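Local coordinates for catalase (Bacillus pumilus, PDB 4QOL), which breaks hydrogen peroxide down to water and oxygen at a buried heme and also shows peroxidase-like reactivity toward phenolic substrates, at residues N130-F135 with T175-W180. Residues are numbered along the deposited sequence; the frame is centred on the assembly and turned at random.
Sequences NNLPIF and THMLTW. With HEM (protoporphyrin IX containing Fe), chain E.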
ATOM      1  N   ASN A 130      17.907 -11.967  21.145  1.00 16.15           N
ATOM      2  CA  ASN A 130      18.852 -12.615  20.244  1.00 15.84           C
ATOM      3  C   ASN A 130      19.578 -13.705  21.001  1.00 15.95           C
ATOM      4  O   ASN A 130      19.529 -13.713  22.245  1.00 17.11           O
ATOM      5  CB  ASN A 130      19.922 -11.610  19.723  1.00 14.91           C
ATOM      6  CG  ASN A 130      19.527 -10.850  18.480  1.00 15.14           C
ATOM      7  OD1 ASN A 130      18.600 -11.192  17.738  1.00 16.48           O
ATOM      8  ND2 ASN A 130      20.337  -9.818  18.185  1.00 17.59           N
ATOM      9  N   ASN A 131      20.299 -14.560  20.343  1.00 15.82           N
ATOM     10  CA  ASN A 131      21.186 -15.527  21.066  1.00 16.54           C
ATOM     11  C   ASN A 131      22.289 -14.844  21.835  1.00 16.95           C
ATOM     12  O   ASN A 131      22.434 -15.063  23.049  1.00 17.89           O
ATOM     13  CB  ASN A 131      21.753 -16.629  20.134  1.00 17.61           C
ATOM     14  CG  ASN A 131      22.718 -16.109  19.079  1.00 17.52           C
ATOM     15  OD1 ASN A 131      22.552 -15.009  18.570  1.00 17.23           O
ATOM     16  ND2 ASN A 131      23.708 -16.944  18.713  1.00 17.99           N
ATOM     17  N   LEU A 132      23.073 -13.988  21.166  1.00 16.12           N
ATOM     18  CA  LEU A 132      24.135 -13.310  21.854  1.00 17.72           C
ATOM     19  C   LEU A 132      23.562 -12.256  22.856  1.00 17.20           C
ATOM     20  O   LEU A 132      22.572 -11.600  22.572  1.00 17.49           O
ATOM     21  CB  LEU A 132      25.092 -12.634  20.865  1.00 18.29           C
ATOM     22  CG  LEU A 132      25.572 -13.550  19.758  1.00 20.33           C
ATOM     23  CD1 LEU A 132      26.457 -12.782  18.801  1.00 20.69           C
ATOM     24  CD2 LEU A 132      26.351 -14.750  20.306  1.00 20.99           C
ATOM     25  N   PRO A 133      24.261 -12.028  23.955  1.00 17.41           N
ATOM     26  CA  PRO A 133      23.638 -11.236  25.045  1.00 16.92           C
ATOM     27  C   PRO A 133      23.919  -9.737  25.072  1.00 16.15           C
ATOM     28  O   PRO A 133      23.386  -9.014  26.027  1.00 16.37           O
ATOM     29  CB  PRO A 133      24.222 -11.867  26.323  1.00 18.07           C
ATOM     30  CG  PRO A 133      25.573 -12.277  25.891  1.00 18.27           C
ATOM     31  CD  PRO A 133      25.381 -12.809  24.471  1.00 17.58           C
ATOM     32  N   ILE A 134      24.665  -9.257  24.097  1.00 16.90           N
ATOM     33  CA  ILE A 134      24.990  -7.845  23.923  1.00 17.61           C
ATOM     34  C   ILE A 134      24.741  -7.410  22.511  1.00 17.15           C
ATOM     35  O   ILE A 134      24.324  -8.193  21.676  1.00 16.39           O
ATOM     36  CB  ILE A 134      26.436  -7.545  24.302  1.00 19.24           C
ATOM     37  CG1 ILE A 134      27.375  -8.465  23.547  1.00 21.13           C
ATOM     38  CG2 ILE A 134      26.655  -7.764  25.780  1.00 22.97           C
ATOM     39  CD1 ILE A 134      28.771  -8.032  23.647  1.00 24.44           C
ATOM     40  N   PHE A 135      24.981  -6.139  22.220  1.00 16.50           N
ATOM     41  CA  PHE A 135      24.830  -5.634  20.887  1.00 16.39           C
ATOM     42  C   PHE A 135      26.030  -4.808  20.430  1.00 15.30           C
ATOM     43  O   PHE A 135      26.886  -4.444  21.224  1.00 14.14           O
ATOM     44  CB  PHE A 135      23.526  -4.804  20.760  1.00 15.41           C
ATOM     45  CG  PHE A 135      22.878  -4.918  19.455  1.00 14.93           C
ATOM     46  CD1 PHE A 135      22.425  -6.130  19.013  1.00 15.79           C
ATOM     47  CD2 PHE A 135      22.705  -3.813  18.635  1.00 15.14           C
ATOM     48  CE1 PHE A 135      21.860  -6.287  17.760  1.00 14.68           C
ATOM     49  CE2 PHE A 135      22.104  -3.927  17.394  1.00 14.90           C
ATOM     50  CZ  PHE A 135      21.625  -5.152  16.976  1.00 15.24           C
ATOM     51  N   THR A 175      33.205  -3.469  20.090  1.00 14.96           N
ATOM     52  CA  THR A 175      34.314  -4.412  20.290  1.00 15.66           C
ATOM     53  C   THR A 175      33.889  -5.663  21.089  1.00 14.26           C
ATOM     54  O   THR A 175      34.290  -6.805  20.755  1.00 15.47           O
ATOM     55  CB  THR A 175      35.488  -3.691  21.011  1.00 15.59           C
ATOM     56  OG1 THR A 175      35.859  -2.525  20.267  1.00 14.48           O
ATOM     57  CG2 THR A 175      36.639  -4.558  21.126  1.00 16.11           C
ATOM     58  N   HIS A 176      33.119  -5.482  22.155  1.00 15.22           N
ATOM     59  CA  HIS A 176      32.608  -6.628  22.892  1.00 15.21           C
ATOM     60  C   HIS A 176      31.748  -7.554  21.996  1.00 16.27           C
ATOM     61  O   HIS A 176      31.993  -8.769  21.937  1.00 16.96           O
ATOM     62  CB  HIS A 176      31.854  -6.155  24.145  1.00 15.33           C
ATOM     63  CG  HIS A 176      31.550  -7.249  25.128  1.00 16.05           C
ATOM     64  ND1 HIS A 176      30.659  -7.068  26.182  1.00 16.91           N
ATOM     65  CD2 HIS A 176      32.039  -8.502  25.257  1.00 16.23           C
ATOM     66  CE1 HIS A 176      30.578  -8.189  26.870  1.00 17.40           C
ATOM     67  NE2 HIS A 176      31.402  -9.077  26.324  1.00 16.98           N
ATOM     68  N   MET A 177      30.789  -6.991  21.260  1.00 15.40           N
ATOM     69  CA  MET A 177      29.978  -7.797  20.406  1.00 16.88           C
ATOM     70  C   MET A 177      30.776  -8.602  19.395  1.00 16.46           C
ATOM     71  O   MET A 177      30.493  -9.786  19.157  1.00 18.16           O
ATOM     72  CB  MET A 177      28.942  -6.955  19.685  1.00 17.52           C
ATOM     73  CG  MET A 177      28.051  -7.752  18.757  1.00 18.26           C
ATOM     74  SD  MET A 177      26.900  -8.747  19.722  1.00 19.84           S
ATOM     75  CE  MET A 177      25.588  -9.026  18.509  1.00 17.22           C
ATOM     76  N   LEU A 178      31.716  -7.935  18.775  1.00 16.12           N
ATOM     77  CA  LEU A 178      32.487  -8.594  17.709  1.00 15.93           C
ATOM     78  C   LEU A 178      33.325  -9.744  18.280  1.00 15.97           C
ATOM     79  O   LEU A 178      33.602 -10.774  17.648  1.00 18.06           O
ATOM     80  CB  LEU A 178      33.364  -7.601  17.025  1.00 16.07           C
ATOM     81  CG  LEU A 178      32.589  -6.513  16.284  1.00 17.97           C
ATOM     82  CD1 LEU A 178      33.536  -5.440  15.765  1.00 19.01           C
ATOM     83  CD2 LEU A 178      31.859  -7.129  15.104  1.00 18.79           C
ATOM     84  N   THR A 179      33.714  -9.609  19.542  1.00 15.41           N
ATOM     85  CA  THR A 179      34.428 -10.679  20.240  1.00 15.57           C
ATOM     86  C   THR A 179      33.582 -11.943  20.516  1.00 16.75           C
ATOM     87  O   THR A 179      34.137 -13.058  20.594  1.00 18.22           O
ATOM     88  CB  THR A 179      35.043 -10.133  21.551  1.00 14.95           C
ATOM     89  OG1 THR A 179      35.888  -9.012  21.215  1.00 15.82           O
ATOM     90  CG2 THR A 179      35.821 -11.176  22.307  1.00 15.73           C
ATOM     91  N   TRP A 180      32.247 -11.784  20.606  1.00 17.71           N
ATOM     92  CA  TRP A 180      31.338 -12.912  20.592  1.00 16.41           C
ATOM     93  C   TRP A 180      30.983 -13.416  19.195  1.00 16.96           C
ATOM     94  O   TRP A 180      31.005 -14.599  18.957  1.00 16.59           O
ATOM     95  CB  TRP A 180      29.991 -12.526  21.303  1.00 18.42           C
ATOM     96  CG  TRP A 180      30.011 -12.377  22.730  1.00 18.90           C
ATOM     97  CD1 TRP A 180      30.561 -11.346  23.460  1.00 20.03           C
ATOM     98  CD2 TRP A 180      29.371 -13.229  23.690  1.00 18.02           C
ATOM     99  NE1 TRP A 180      30.286 -11.510  24.740  1.00 19.18           N
ATOM    100  CE2 TRP A 180      29.593 -12.670  24.938  1.00 18.57           C
ATOM    101  CE3 TRP A 180      28.691 -14.434  23.613  1.00 18.24           C
ATOM    102  CZ2 TRP A 180      29.113 -13.242  26.134  1.00 19.06           C
ATOM    103  CZ3 TRP A 180      28.223 -15.005  24.816  1.00 17.80           C
ATOM    104  CH2 TRP A 180      28.435 -14.413  26.024  1.00 18.44           C
TER
HETATM  105  CHA HEM E 501      13.367  -7.583  13.793  0.50 11.44           C
HETATM  106  CHB HEM E 501      14.553  -2.913  14.353  0.50 11.38           C
HETATM  107  CHC HEM E 501      17.884  -4.259  17.801  0.50 11.70           C
HETATM  108  CHD HEM E 501      16.072  -8.749  17.623  0.50 11.68           C
HETATM  109  C1A HEM E 501      13.435  -6.208  13.629  0.50 11.90           C
HETATM  110  C2A HEM E 501      12.693  -5.447  12.669  0.50 12.00           C
HETATM  111  C3A HEM E 501      13.026  -4.138  12.832  0.50 11.81           C
HETATM  112  C4A HEM E 501      13.960  -4.084  13.883  0.50 11.64           C
HETATM  113  CMA HEM E 501      12.517  -2.886  12.179  0.50 11.00           C
HETATM  114  CAA HEM E 501      11.700  -6.030  11.715  0.50 11.68           C
HETATM  115  CBA HEM E 501      10.487  -6.446  12.574  0.50 12.41           C
HETATM  116  CGA HEM E 501       9.336  -6.875  11.744  0.50 12.77           C
HETATM  117  O1A HEM E 501       8.397  -7.471  12.311  0.50 14.19           O
HETATM  118  O2A HEM E 501       9.250  -6.561  10.535  0.50 12.33           O
HETATM  119  C1B HEM E 501      15.582  -2.934  15.336  0.50 11.68           C
HETATM  120  C2B HEM E 501      16.235  -1.738  15.772  0.50 11.46           C
HETATM  121  C3B HEM E 501      17.172  -2.088  16.710  0.50 11.30           C
HETATM  122  C4B HEM E 501      17.062  -3.541  16.907  0.50 11.40           C
HETATM  123  CMB HEM E 501      15.914  -0.355  15.266  0.50 11.98           C
HETATM  124  CAB HEM E 501      18.078  -1.239  17.486  0.50 11.38           C
HETATM  125  CBB HEM E 501      17.857   0.077  17.532  0.50 12.26           C
HETATM  126  C1C HEM E 501      17.667  -5.613  18.055  0.50 11.92           C
HETATM  127  C2C HEM E 501      18.141  -6.265  19.170  0.50 12.05           C
HETATM  128  C3C HEM E 501      17.652  -7.533  19.104  0.50 11.67           C
HETATM  129  C4C HEM E 501      16.800  -7.647  17.981  0.50 12.01           C
HETATM  130  CMC HEM E 501      19.106  -5.660  20.167  0.50 11.80           C
HETATM  131  CAC HEM E 501      17.799  -8.532  20.109  0.50 12.51           C
HETATM  132  CBC HEM E 501      17.989  -8.121  21.351  0.50 12.74           C
HETATM  133  C1D HEM E 501      15.185  -8.742  16.535  0.50 11.43           C
HETATM  134  C2D HEM E 501      14.485  -9.958  16.120  0.50 11.05           C
HETATM  135  C3D HEM E 501      13.751  -9.669  15.041  0.50 10.61           C
HETATM  136  C4D HEM E 501      13.997  -8.251  14.806  0.50 11.46           C
HETATM  137  CMD HEM E 501      14.644 -11.272  16.826  0.50 10.93           C
HETATM  138  CAD HEM E 501      12.841 -10.586  14.262  0.50 10.40           C
HETATM  139  CBD HEM E 501      11.514 -10.649  15.052  0.50 10.48           C
HETATM  140  CGD HEM E 501      10.661 -11.596  14.259  0.50 10.87           C
HETATM  141  O1D HEM E 501      10.834 -12.794  14.450  0.50 10.55           O
HETATM  142  O2D HEM E 501       9.801 -11.185  13.435  0.50 10.68           O
HETATM  143  NA  HEM E 501      14.208  -5.345  14.411  0.50 12.83           N
HETATM  144  NB  HEM E 501      16.116  -3.947  16.044  0.50 11.60           N
HETATM  145  NC  HEM E 501      16.792  -6.430  17.372  0.50 12.34           N
HETATM  146  ND  HEM E 501      14.872  -7.733  15.731  0.50 11.80           N
HETATM  147 FE   HEM E 501      15.474  -5.917  15.884  0.50 14.59          FE
HETATM  148  O   HOH W   1      29.610  -4.496  21.925  1.00 12.65           O
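M177, I134 and W180 carry most of the buried surface where the heme-side loop 130-135 meets helix 175-181. M177 leaves the helix with CG anti to the backbone N (chi1 180°), then bends at chi2, which lays SD 3.3 Å from I134 O and lets CE touch L132 CD1 at 3.9 Å. I134 runs past it in the opposite direction; its CG1 sits in the crowded position between backbone N and carbonyl carbon (chi1 53°), and this sends CD1 over one face of the H176 imidazole, a CH-pi contact of 3.4 Å to the ring centroid. H176 ND1 is hydrogen-bonded to T282 O, which helps fix that ring. The W180 indole takes P133 on one face: CD stands 3.7 Å from the centroid of the six-membered ring and 14° off its normal, again CH-pi. An alanine at W180 would remove this face and would probably leave P133 poorly packed. No direct hydrogen bond joins the segments; instead one water donates to F135 O and accepts from M177 N, both at 2.8 Å. F135 turns its ring face to the heme methyl CMC, so the loop lies between helix and cofactor. Strand 123-130 leads into this loop, helix 143-150 packs on F135, and T175 and T179 pack against both helix 423-431 and helix 453-466, with K428 making a cation-pi contact to W180.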